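Side-chain contacts in vacuolar-sorting protein BRO1 (Saccharomyces cerevisiae, PDB 1ZB1), which helps sort cargo proteins into multivesicular body vesicles and recruits the DOA4 deubiquitinase to endosomes: residues A130-F133 / T134-A137; E139-N142 / E143-N147. All coordinates share one frame; numbering follows the deposited sequence.

Interaction 1. Residues A130-F133 / T134-A137; sequences AVIF and TQIA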
ATOM      1  N   ALA A 130      -4.809  -1.651  -6.953  1.00 14.03           N
ATOM      2  CA  ALA A 130      -3.917  -1.274  -5.852  1.00 15.75           C
ATOM      3  C   ALA A 130      -3.322  -2.526  -5.209  1.00 14.58           C
ATOM      4  O   ALA A 130      -2.114  -2.597  -4.939  1.00 16.16           O
ATOM      5  CB  ALA A 130      -4.693  -0.457  -4.804  1.00 15.72           C
ATOM      6  N   VAL A 131      -4.169  -3.518  -4.954  1.00 14.94           N
ATOM      7  CA  VAL A 131      -3.691  -4.762  -4.350  1.00 14.59           C
ATOM      8  C   VAL A 131      -2.682  -5.448  -5.276  1.00 15.52           C
ATOM      9  O   VAL A 131      -1.645  -5.940  -4.825  1.00 16.91           O
ATOM     10  CB  VAL A 131      -4.857  -5.747  -4.072  1.00 12.11           C
ATOM     11  CG1 VAL A 131      -4.308  -7.113  -3.664  1.00 15.28           C
ATOM     12  CG2 VAL A 131      -5.747  -5.198  -2.945  1.00 12.79           C
ATOM     13  N   ILE A 132      -2.986  -5.479  -6.567  1.00 16.00           N
ATOM     14  CA  ILE A 132      -2.093  -6.123  -7.522  1.00 17.36           C
ATOM     15  C   ILE A 132      -0.716  -5.446  -7.538  1.00 17.20           C
ATOM     16  O   ILE A 132       0.304  -6.112  -7.711  1.00 18.81           O
ATOM     17  CB  ILE A 132      -2.725  -6.151  -8.933  1.00 19.01           C
ATOM     18  CG1 ILE A 132      -3.971  -7.048  -8.908  1.00 23.68           C
ATOM     19  CG2 ILE A 132      -1.720  -6.700  -9.952  1.00 20.10           C
ATOM     20  CD1 ILE A 132      -4.804  -7.007 -10.175  1.00 26.93           C
ATOM     21  N   PHE A 133      -0.672  -4.131  -7.348  1.00 15.21           N
ATOM     22  CA  PHE A 133       0.621  -3.459  -7.309  1.00 15.89           C
ATOM     23  C   PHE A 133       1.429  -3.997  -6.116  1.00 16.23           C
ATOM     24  O   PHE A 133       2.642  -4.156  -6.218  1.00 15.57           O
ATOM     25  CB  PHE A 133       0.467  -1.934  -7.187  1.00 13.72           C
ATOM     26  CG  PHE A 133       0.253  -1.226  -8.505  1.00 15.61           C
ATOM     27  CD1 PHE A 133       1.151  -1.402  -9.569  1.00 15.47           C
ATOM     28  CD2 PHE A 133      -0.820  -0.354  -8.673  1.00 15.17           C
ATOM     29  CE1 PHE A 133       0.981  -0.719 -10.771  1.00 16.12           C
ATOM     30  CE2 PHE A 133      -1.003   0.341  -9.879  1.00 17.13           C
ATOM     31  CZ  PHE A 133      -0.101   0.158 -10.930  1.00 18.43           C
ATOM     32  N   THR A 134       0.772  -4.282  -4.989  1.00 18.24           N
ATOM     33  CA  THR A 134       1.511  -4.818  -3.843  1.00 16.00           C
ATOM     34  C   THR A 134       1.956  -6.256  -4.116  1.00 19.18           C
ATOM     35  O   THR A 134       2.979  -6.707  -3.588  1.00 19.38           O
ATOM     36  CB  THR A 134       0.690  -4.771  -2.513  1.00 17.54           C
ATOM     37  OG1 THR A 134      -0.368  -5.740  -2.547  1.00 16.66           O
ATOM     38  CG2 THR A 134       0.099  -3.375  -2.303  1.00 13.61           C
ATOM     39  N   GLN A 135       1.209  -6.977  -4.947  1.00 18.96           N
ATOM     40  CA  GLN A 135       1.587  -8.354  -5.272  1.00 18.83           C
ATOM     41  C   GLN A 135       2.796  -8.361  -6.209  1.00 19.56           C
ATOM     42  O   GLN A 135       3.655  -9.243  -6.124  1.00 20.02           O
ATOM     43  CB  GLN A 135       0.410  -9.098  -5.908  1.00 21.06           C
ATOM     44  CG  GLN A 135      -0.805  -9.199  -4.981  1.00 20.22           C
ATOM     45  CD  GLN A 135      -1.978  -9.926  -5.610  1.00 21.00           C
ATOM     46  OE1 GLN A 135      -2.267  -9.758  -6.792  1.00 21.39           O
ATOM     47  NE2 GLN A 135      -2.678 -10.727  -4.809  1.00 20.96           N
ATOM     48  N   ILE A 136       2.871  -7.369  -7.092  1.00 17.15           N
ATOM     49  CA  ILE A 136       3.998  -7.274  -8.010  1.00 20.03           C
ATOM     50  C   ILE A 136       5.242  -6.957  -7.174  1.00 20.20           C
ATOM     51  O   ILE A 136       6.308  -7.528  -7.397  1.00 20.68           O
ATOM     52  CB  ILE A 136       3.764  -6.165  -9.084  1.00 18.95           C
ATOM     53  CG1 ILE A 136       2.590  -6.561  -9.993  1.00 17.10           C
ATOM     54  CG2 ILE A 136       5.030  -5.970  -9.933  1.00 20.09           C
ATOM     55  CD1 ILE A 136       2.168  -5.475 -10.996  1.00 14.64           C
ATOM     56  N   ALA A 137       5.091  -6.068  -6.192  1.00 20.58           N
ATOM     57  CA  ALA A 137       6.199  -5.691  -5.318  1.00 20.02           C
ATOM     58  C   ALA A 137       6.694  -6.905  -4.541  1.00 23.27           C
ATOM     59  O   ALA A 137       7.899  -7.102  -4.387  1.00 23.34           O
ATOM     60  CB  ALA A 137       5.761  -4.597  -4.341  1.00 19.39           C
TER
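Thr-134 turns its hydroxyl back along the helix onto the carbonyl of Val-131, three residues earlier. OG1 donates to Val-131 O at 2.6 Å, lying in the carbonyl plane on a lone pair with a C=O...OG1 angle of 134°. The same oxygen also takes the helical bond from the backbone of Gln-135, N to O 3.0 Å, so two donors grip it. What brings the hydroxyl there is its position between backbone N and carbonyl carbon (chi1 71°), which leaves CG2 anti to the carbonyl carbon and 3.5 Å from Ala-130 O. That neighbouring oxygen accepts a weak helical bond from Thr-134 N.

Gln-135 lies obliquely across the preceding turn. Beyond CG, which passes over Val-131 O, its amide spans two aliphatic neighbours: NE2 meets Val-131 CG1 at 4.1 Å, while OE1 comes to Ile-132 CG1 at 3.8 Å. Further round, the CD1 methyl of Ile-136 touches Ile-132 CG2 at 4.2 Å and Phe-133 CD1 at 4.4 Å, one apolar patch made by residues three and four apart. Regular backbone bonds from Ile-136 N to Ile-132 O and from Ala-137 N to Phe-133 O hold these turns together.

Around this, the rest of the fold packs on several faces of helix 118-139. Leu-13 and Leu-15 pack on Val-131, helix 65-86 meets Ile-132 and Ile-136, and helix 146-165 lies against Ala-130, Phe-133 and Thr-134, with Ala-155 next to the threonine. The chemistry is that of a buried helix: the threonine hydroxyl finds its acceptor within its own helix, consistent with its burial beside Leu-13 and Ala-155, and the glutamine is the one residue here that remains partly exposed.

Interaction 2. Residues E139-N142 / E143-N147; sequences ENIN and EDYKN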
ATOM      1  N   GLU A 139       6.423 -10.079  -5.383  1.00 30.68           N
ATOM      2  CA  GLU A 139       7.036 -10.984  -6.345  1.00 36.41           C
ATOM      3  C   GLU A 139       8.434 -10.553  -6.790  1.00 37.68           C
ATOM      4  O   GLU A 139       9.271 -11.399  -7.101  1.00 37.79           O
ATOM      5  CB  GLU A 139       6.113 -11.120  -7.564  1.00 37.73           C
ATOM      6  CG  GLU A 139       6.460 -12.244  -8.521  1.00 41.51           C
ATOM      7  CD  GLU A 139       5.406 -12.424  -9.603  1.00 43.12           C
ATOM      8  OE1 GLU A 139       5.175 -11.466 -10.374  1.00 44.99           O
ATOM      9  OE2 GLU A 139       4.807 -13.522  -9.681  1.00 40.82           O
ATOM     10  N   ASN A 140       8.690  -9.247  -6.818  1.00 39.31           N
ATOM     11  CA  ASN A 140       9.992  -8.729  -7.239  1.00 43.15           C
ATOM     12  C   ASN A 140      10.856  -8.282  -6.065  1.00 45.15           C
ATOM     13  O   ASN A 140      11.817  -7.537  -6.247  1.00 45.49           O
ATOM     14  CB  ASN A 140       9.809  -7.547  -8.196  1.00 43.91           C
ATOM     15  CG  ASN A 140       9.079  -7.929  -9.472  1.00 46.30           C
ATOM     16  OD1 ASN A 140       8.639  -7.064 -10.231  1.00 46.96           O
ATOM     17  ND2 ASN A 140       8.954  -9.229  -9.721  1.00 46.03           N
ATOM     18  N   ILE A 141      10.516  -8.741  -4.865  1.00 48.56           N
ATOM     19  CA  ILE A 141      11.261  -8.377  -3.664  1.00 52.47           C
ATOM     20  C   ILE A 141      12.634  -9.040  -3.677  1.00 55.36           C
ATOM     21  O   ILE A 141      13.334  -9.067  -2.664  1.00 55.39           O
ATOM     22  CB  ILE A 141      10.504  -8.817  -2.387  1.00 53.02           C
ATOM     23  CG1 ILE A 141      11.070  -8.102  -1.160  1.00 54.24           C
ATOM     24  CG2 ILE A 141      10.616 -10.322  -2.206  1.00 55.35           C
ATOM     25  CD1 ILE A 141      10.855  -6.602  -1.173  1.00 55.27           C
ATOM     26  N   ASN A 142      13.013  -9.570  -4.835  1.00 58.16           N
ATOM     27  CA  ASN A 142      14.292 -10.248  -4.990  1.00 61.46           C
ATOM     28  C   ASN A 142      15.405  -9.330  -5.486  1.00 62.36           C
ATOM     29  O   ASN A 142      16.578  -9.551  -5.179  1.00 63.72           O
ATOM     30  CB  ASN A 142      14.134 -11.433  -5.944  1.00 63.47           C
ATOM     31  CG  ASN A 142      13.155 -12.467  -5.425  1.00 65.44           C
ATOM     32  OD1 ASN A 142      13.417 -13.142  -4.425  1.00 66.27           O
ATOM     33  ND2 ASN A 142      12.015 -12.593  -6.097  1.00 64.39           N
ATOM     34  N   GLU A 143      15.045  -8.305  -6.253  1.00 62.48           N
ATOM     35  CA  GLU A 143      16.040  -7.372  -6.765  1.00 61.52           C
ATOM     36  C   GLU A 143      16.549  -6.457  -5.659  1.00 59.93           C
ATOM     37  O   GLU A 143      16.421  -6.771  -4.474  1.00 60.75           O
ATOM     38  CB  GLU A 143      15.463  -6.529  -7.905  1.00 63.79           C
ATOM     39  CG  GLU A 143      15.165  -7.309  -9.175  1.00 66.55           C
ATOM     40  CD  GLU A 143      13.911  -8.149  -9.064  1.00 67.65           C
ATOM     41  OE1 GLU A 143      12.810  -7.562  -8.984  1.00 67.57           O
ATOM     42  OE2 GLU A 143      14.028  -9.394  -9.053  1.00 68.65           O
ATOM     43  N   ASP A 144      17.120  -5.323  -6.055  1.00 57.46           N
ATOM     44  CA  ASP A 144      17.666  -4.354  -5.109  1.00 54.48           C
ATOM     45  C   ASP A 144      16.585  -3.461  -4.502  1.00 50.81           C
ATOM     46  O   ASP A 144      16.858  -2.322  -4.113  1.00 51.49           O
ATOM     47  CB  ASP A 144      18.709  -3.480  -5.807  1.00 56.67           C
ATOM     48  CG  ASP A 144      18.093  -2.554  -6.834  1.00 57.78           C
ATOM     49  OD1 ASP A 144      17.371  -3.049  -7.724  1.00 58.79           O
ATOM     50  OD2 ASP A 144      18.328  -1.331  -6.749  1.00 59.74           O
ATOM     51  N   TYR A 145      15.363  -3.980  -4.433  1.00 45.72           N
ATOM     52  CA  TYR A 145      14.229  -3.249  -3.868  1.00 40.72           C
ATOM     53  C   TYR A 145      13.692  -2.140  -4.765  1.00 37.32           C
ATOM     54  O   TYR A 145      12.589  -1.650  -4.547  1.00 32.51           O
ATOM     55  CB  TYR A 145      14.604  -2.660  -2.502  1.00 40.79           C
ATOM     56  CG  TYR A 145      14.814  -3.701  -1.421  1.00 41.65           C
ATOM     57  CD1 TYR A 145      15.601  -3.424  -0.306  1.00 41.28           C
ATOM     58  CD2 TYR A 145      14.224  -4.961  -1.512  1.00 42.07           C
ATOM     59  CE1 TYR A 145      15.801  -4.379   0.693  1.00 41.73           C
ATOM     60  CE2 TYR A 145      14.416  -5.922  -0.519  1.00 42.32           C
ATOM     61  CZ  TYR A 145      15.206  -5.623   0.578  1.00 41.38           C
ATOM     62  OH  TYR A 145      15.403  -6.567   1.557  1.00 41.52           O
ATOM     63  N   LYS A 146      14.469  -1.748  -5.770  1.00 34.80           N
ATOM     64  CA  LYS A 146      14.056  -0.687  -6.687  1.00 34.19           C
ATOM     65  C   LYS A 146      12.634  -0.884  -7.237  1.00 30.68           C
ATOM     66  O   LYS A 146      11.780   0.007  -7.124  1.00 28.17           O
ATOM     67  CB  LYS A 146      15.051  -0.592  -7.849  1.00 36.28           C
ATOM     68  CG  LYS A 146      14.662   0.406  -8.929  1.00 39.56           C
ATOM     69  CD  LYS A 146      15.610   0.346 -10.126  1.00 42.75           C
ATOM     70  CE  LYS A 146      16.975   0.948  -9.814  1.00 44.62           C
ATOM     71  NZ  LYS A 146      17.701   0.247  -8.717  1.00 45.89           N
ATOM     72  N   ASN A 147      12.387  -2.046  -7.832  1.00 28.33           N
ATOM     73  CA  ASN A 147      11.081  -2.351  -8.412  1.00 27.52           C
ATOM     74  C   ASN A 147       9.976  -2.432  -7.357  1.00 25.16           C
ATOM     75  O   ASN A 147       8.880  -1.904  -7.550  1.00 24.04           O
ATOM     76  CB  ASN A 147      11.138  -3.676  -9.173  1.00 30.06           C
ATOM     77  CG  ASN A 147       9.797  -4.056  -9.771  1.00 32.44           C
ATOM     78  OD1 ASN A 147       9.448  -3.618 -10.868  1.00 39.92           O
ATOM     79  ND2 ASN A 147       9.026  -4.857  -9.040  1.00 33.91           N
TER
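Glu-143 folds back over Asn-140, the residue that begins the type I beta turn Glu-143 ends. Its CB stands 4.1 Å from Asn-140 O, and the chain then bends at chi2 (76°), which brings the carboxylate back over the turn, though the residue stays exposed. CD comes within 3.6 Å of that same carbonyl oxygen. At the tip the two oxygens part: OE1 lies 3.1 Å from Asn-140 CB, and OE2 reaches Asn-142 CB at 3.7 Å. OE1 is also 2.9 Å from Asn-140 O, a meeting of two acceptors and no bond, so it probably costs some electrostatic energy. The carboxylate plane is turned 65° from the Asn-140 amide. The turn itself is closed weakly by Glu-143 N donating to Asn-140 O at 3.3 Å.

A second contact leaves the turn from Ile-141: its CD1 meets the Tyr-145 ring obliquely, 3.7 Å from CE2. The side chains of Asn-140 and Asn-147 also approach very closely, but the modelled geometry there is doubtful. Tyr-145 occupies the N-cap position with a positive phi (74°), after which the chain turns helical at Lys-146. Lys-146 NZ reaches back to Asp-144 OD2 in a salt bridge, and Lys-197 pairs with the same oxygen.

This is the short connection by which helix 118-139 hands over to helix 146-165. Its apolar side is turned inward: Ile-141 rests on Leu-193 and Tyr-145 on Leu-196, both of helix 176-198, with Pro-8 from the N-terminal region touching both residues. Glu-143 and Asn-142 lie on the outer surface, while Asp-144 ties the start of helix 146-165 to the end of helix 176-198.

Interactions 1 and 2 follow each other along one hairpin of helices in the Bro1 domain, their centres about 12 Å apart. Interaction 1 is core: it lies within helix 118-139, close to the centre of the molecule, and relies on regular backbone bonds, apolar contacts and a hydroxyl satisfied within the helix. Interaction 2 is a surface contact where that helix has ended, so turn geometry and charged groups replace the helical pattern, and its one turn bond is weak. Helix 146-165 joins them, meeting the first between Ser-148 and Phe-159 and starting within the second; Ile-136 and Asn-147 lie close where the two sites meet.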